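Local coordinates for serine proteinase inhibitor 1 (Myxoma virus, PDB 6BJ5) that inhibits serine proteases as a poxviral serpin and is important for the virulence of myxoma virus, at the interface of chains A and B. Residues are numbered along the deposited sequence; one frame, centred on the assembly and turned at random. Chains: chain A, Serine proteinase inhibitor 1; chain B, Serine proteinase inhibitor 1.

Contact 1: the interface of chains A and B. Residues chain A 168, 214, 216, 248-249, 251; chain B 12, 14, 16, 34.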
# COMPACT_ATOMS: atom_id res chain seq x y z
N PHE A 168 22.28 -5.30 -11.91
CA PHE A 168 21.67 -4.97 -10.62
C PHE A 168 22.27 -5.91 -9.58
O PHE A 168 22.09 -7.13 -9.69
CB PHE A 168 20.14 -5.14 -10.68
CG PHE A 168 19.39 -4.61 -9.48
CD1 PHE A 168 18.85 -3.33 -9.50
CD2 PHE A 168 19.17 -5.42 -8.37
CE1 PHE A 168 18.13 -2.85 -8.41
CE2 PHE A 168 18.47 -4.94 -7.27
CZ PHE A 168 17.94 -3.65 -7.29
N LEU A 214 12.50 8.14 -4.00
CA LEU A 214 13.38 7.02 -4.29
C LEU A 214 14.52 7.08 -3.27
O LEU A 214 15.19 8.12 -3.13
CB LEU A 214 13.86 7.10 -5.73
CG LEU A 214 14.97 6.16 -6.23
CD1 LEU A 214 14.47 4.72 -6.33
CD2 LEU A 214 15.50 6.62 -7.55
N VAL A 216 17.91 5.21 -2.00
CA VAL A 216 18.97 4.29 -2.45
C VAL A 216 19.97 4.15 -1.31
O VAL A 216 20.79 5.06 -1.10
CB VAL A 216 19.65 4.77 -3.73
CG1 VAL A 216 20.73 3.76 -4.12
CG2 VAL A 216 18.66 5.01 -4.88
N MET A 248 17.43 4.35 -13.01
CA MET A 248 16.65 3.45 -12.18
C MET A 248 15.92 2.47 -13.06
O MET A 248 15.61 2.77 -14.23
CB MET A 248 15.66 4.24 -11.30
CG MET A 248 14.46 4.74 -12.05
SD MET A 248 13.27 5.55 -10.95
CE MET A 248 12.83 4.24 -9.83
N PRO A 249 15.65 1.26 -12.57
CA PRO A 249 15.01 0.23 -13.39
C PRO A 249 13.53 0.48 -13.59
O PRO A 249 12.85 1.00 -12.71
CB PRO A 249 15.17 -1.06 -12.56
CG PRO A 249 15.95 -0.67 -11.32
CD PRO A 249 15.82 0.81 -11.18
N PHE A 251 10.14 -1.40 -13.33
CA PHE A 251 9.76 -2.54 -12.51
C PHE A 251 8.26 -2.72 -12.48
O PHE A 251 7.47 -1.76 -12.60
CB PHE A 251 10.33 -2.43 -11.09
CG PHE A 251 9.86 -1.24 -10.31
CD1 PHE A 251 8.67 -1.29 -9.58
CD2 PHE A 251 10.62 -0.08 -10.28
CE1 PHE A 251 8.25 -0.18 -8.83
CE2 PHE A 251 10.20 1.03 -9.54
CZ PHE A 251 9.00 0.97 -8.82
N ALA B 12 20.07 3.48 -8.98
CA ALA B 12 19.34 2.45 -8.24
C ALA B 12 19.66 1.09 -8.85
O ALA B 12 18.81 0.40 -9.41
CB ALA B 12 17.84 2.74 -8.29
N LYS B 14 21.14 -1.30 -6.94
CA LYS B 14 21.21 -2.16 -5.76
C LYS B 14 19.85 -2.06 -5.07
O LYS B 14 19.06 -1.17 -5.42
CB LYS B 14 22.37 -1.72 -4.85
CG LYS B 14 22.50 -0.22 -4.62
CD LYS B 14 23.61 0.08 -3.60
CE LYS B 14 23.87 1.58 -3.39
NZ LYS B 14 24.35 2.24 -4.64
N PHE B 16 16.65 -1.06 -3.24
CA PHE B 16 16.24 0.29 -2.91
C PHE B 16 14.78 0.28 -2.46
O PHE B 16 14.11 -0.75 -2.45
CB PHE B 16 16.45 1.23 -4.09
CG PHE B 16 15.62 0.92 -5.30
CD1 PHE B 16 14.36 1.47 -5.45
CD2 PHE B 16 16.11 0.09 -6.30
CE1 PHE B 16 13.60 1.20 -6.57
CE2 PHE B 16 15.35 -0.18 -7.42
CZ PHE B 16 14.09 0.37 -7.56
N ILE B 34 12.63 -3.09 -3.65
CA ILE B 34 13.07 -3.83 -4.83
C ILE B 34 14.48 -4.35 -4.57
O ILE B 34 15.44 -3.57 -4.57
CB ILE B 34 12.99 -2.94 -6.06
CG1 ILE B 34 11.53 -2.70 -6.36
CG2 ILE B 34 13.68 -3.55 -7.24
CD1 ILE B 34 11.37 -1.68 -7.37

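Contact 2: the interface of chains A and B. Residues chain A 30-32, 168, 170, 175, 177; chain B 35-38, 40.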
# COMPACT_ATOMS: atom_id res chain seq x y z
N SER A 30 14.72 -11.04 0.37
CA SER A 30 14.99 -11.89 -0.77
C SER A 30 13.96 -11.74 -1.87
O SER A 30 13.89 -12.59 -2.77
CB SER A 30 15.06 -13.34 -0.29
OG SER A 30 16.10 -13.49 0.68
N ASP A 31 13.13 -10.71 -1.81
CA ASP A 31 12.03 -10.58 -2.76
C ASP A 31 11.70 -9.11 -2.97
O ASP A 31 12.22 -8.21 -2.30
CB ASP A 31 10.82 -11.37 -2.25
CG ASP A 31 9.81 -11.65 -3.32
OD1 ASP A 31 10.03 -11.24 -4.47
OD2 ASP A 31 8.79 -12.32 -3.00
N ASN A 32 10.81 -8.87 -3.92
CA ASN A 32 10.28 -7.55 -4.18
C ASN A 32 8.89 -7.47 -3.54
O ASN A 32 8.03 -8.32 -3.81
CB ASN A 32 10.19 -7.29 -5.68
CG ASN A 32 11.55 -7.25 -6.37
OD1 ASN A 32 11.63 -7.49 -7.56
ND2 ASN A 32 12.61 -6.96 -5.64
N PHE A 168 22.28 -5.30 -11.91
CA PHE A 168 21.67 -4.97 -10.62
C PHE A 168 22.27 -5.91 -9.58
O PHE A 168 22.09 -7.13 -9.69
CB PHE A 168 20.14 -5.14 -10.68
CG PHE A 168 19.39 -4.61 -9.48
CD1 PHE A 168 18.85 -3.33 -9.50
CD2 PHE A 168 19.17 -5.42 -8.37
CE1 PHE A 168 18.13 -2.85 -8.41
CE2 PHE A 168 18.47 -4.94 -7.27
CZ PHE A 168 17.94 -3.65 -7.29
N SER A 170 22.48 -7.63 -6.15
CA SER A 170 21.77 -8.07 -4.94
C SER A 170 22.68 -9.03 -4.15
O SER A 170 22.65 -10.25 -4.34
CB SER A 170 20.46 -8.74 -5.33
OG SER A 170 19.94 -9.51 -4.27
N TYR A 175 21.76 -9.31 -11.59
CA TYR A 175 20.63 -9.47 -12.49
C TYR A 175 20.78 -8.50 -13.64
O TYR A 175 21.54 -7.53 -13.56
CB TYR A 175 19.28 -9.21 -11.79
CG TYR A 175 19.01 -10.13 -10.64
CD1 TYR A 175 18.21 -11.26 -10.79
CD2 TYR A 175 19.55 -9.87 -9.38
CE1 TYR A 175 17.97 -12.11 -9.71
CE2 TYR A 175 19.31 -10.71 -8.31
CZ TYR A 175 18.53 -11.82 -8.48
OH TYR A 175 18.29 -12.64 -7.39
N VAL A 177 18.63 -5.90 -15.62
CA VAL A 177 17.36 -5.21 -15.53
C VAL A 177 17.33 -4.19 -16.65
O VAL A 177 18.35 -3.79 -17.21
CB VAL A 177 17.11 -4.53 -14.18
CG1 VAL A 177 17.26 -5.53 -13.04
CG2 VAL A 177 18.02 -3.37 -14.03
N THR B 35 14.61 -5.67 -4.37
CA THR B 35 15.89 -6.29 -4.05
C THR B 35 16.43 -7.17 -5.17
O THR B 35 17.55 -7.68 -5.05
CB THR B 35 15.76 -7.18 -2.79
OG1 THR B 35 14.89 -8.27 -3.08
CG2 THR B 35 15.22 -6.42 -1.60
N LYS B 36 15.71 -7.33 -6.28
CA LYS B 36 16.11 -8.33 -7.25
C LYS B 36 15.49 -8.03 -8.60
O LYS B 36 14.50 -7.30 -8.70
CB LYS B 36 15.70 -9.75 -6.83
CG LYS B 36 14.20 -9.92 -6.80
CD LYS B 36 13.73 -11.34 -6.46
CE LYS B 36 14.19 -12.32 -7.54
NZ LYS B 36 14.00 -13.74 -7.16
N GLY B 37 16.11 -8.60 -9.64
CA GLY B 37 15.55 -8.65 -10.97
C GLY B 37 14.96 -10.01 -11.28
O GLY B 37 14.71 -10.83 -10.39
N GLU B 38 14.76 -10.27 -12.57
CA GLU B 38 14.27 -11.57 -13.02
C GLU B 38 15.37 -12.42 -13.64
O GLU B 38 15.54 -13.58 -13.26
CB GLU B 38 13.12 -11.39 -14.01
CG GLU B 38 11.94 -10.66 -13.40
CD GLU B 38 11.47 -11.31 -12.09
OE1 GLU B 38 11.22 -12.55 -12.10
OE2 GLU B 38 11.38 -10.60 -11.06
N VAL B 40 18.94 -13.69 -14.05
CA VAL B 40 20.24 -13.73 -13.37
C VAL B 40 21.37 -13.65 -14.40
O VAL B 40 21.26 -14.17 -15.52
CB VAL B 40 20.37 -14.99 -12.50
CG1 VAL B 40 21.68 -14.97 -11.68
CG2 VAL B 40 19.17 -15.11 -11.59

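Contact 1: the interface of chains A and B
Strands 16-22 and 27-34 of chain B, with the loop before the first, pack against strands 164-170, 210-217, 243-249 and 251-258 of chain A through B:Phe16, B:Ile34 and B:Ala12. This is an apolar seam within one serpin fold, formed by the two pieces of its chain. B:Phe16 is the hub. Its CG sits between the backbone N and carbonyl carbon (chi1 64°), and the ring is sandwiched by its own chain, B:Ile34 CB over one face and B:Ala12 CB over the other, both offset toward the rim. Chain A closes in around it: A:Leu214 crosses it obliquely, bringing methyl CD1 to 3.4 Å from B:Phe16 CD1. A:Pro249 meets the ring tip to tip, its CD 3.9 Å from B:Phe16 CE2. A:Phe168 presents CE1 to the ring edge, in plane, 4.0 Å from B:Phe16 CE2. The A:Phe168 ring also lies against the backbone of B:Lys14, whose N stands over one face near the rim. The lysine's aliphatic end runs across A:Val216 at about a right angle, B:Lys14 CE 3.9 Å from A:Val216 CG1. B:Ala12 turns its methyl CB toward CB of A:Met248, at 4.0 Å. No polar atom pairs across this patch, so fit comes from shape and apolar packing. B:Ile34 delivers the methyl CD1 at the end of its extended branch (chi2 170°) over the centre of the A:Phe251 ring, 3.3 Å from A:Phe251 CG.

Contact 2: the interface of chains A and B
With chi1 at 66°, B:Thr35 holds OG1 between its backbone N and carbonyl carbon, facing A:Asp31, while A:Tyr175 keeps CG anti to its carbonyl carbon (chi1 -60°), laying its ring against B:Gly37. The site belongs to the serpin fold: the chain B segment following strand 27-34 passes between the 30-32 loop of chain A and strands 164-170 and 173-185. B:Thr35 OG1 donates a hydrogen bond to the backbone A:Asp31 O at 2.8 Å, approaching from well above the carbonyl plane. On the other side of the threonine, A:Ser170 OG gives a weak hydrogen bond to B:Thr35 O, near which CE2 of A:Phe168 also lies. The amide of A:Asn32 is doubtful as modelled, with ND2 2.7 Å from B:Thr35 N and OD1 3.1 Å from B:Lys36 O; exchanging its N and O would turn both pairs into plausible hydrogen bonds. The A:Asp31 carboxylate OD1, met from above the carboxylate plane, accepts from A:Asn32 N at 2.6 Å, which may help to hold the 30-32 loop. Over one face of the A:Tyr175 ring stands B:Gly37 N, offset toward the rim and 3.4 Å from A:Tyr175 CG. B:Lys36 slants over the phenol, its CB 3.9 Å from A:Tyr175 CZ. An antiparallel bridge pairs A:Tyr175 with B:Val40, whose methyl CG2 touches A:Tyr175 CE1 at 3.7 Å.

Contact 1 and contact 2 lie about 9 Å apart, measured between the centres of their C-alpha atoms, and both use A:Phe168 on strand 164-170. Chain B also runs directly from one to the other, since B:Ile34 ends strand 27-34 and B:Thr35 begins the loop that follows. Contact 2 continues the seam begun by contact 1. Both join fragments of a single serpin polypeptide rather than two independent subunits. Together they suggest how the C-terminal piece stays integrated in the fold although the chain is interrupted near the reactive bond.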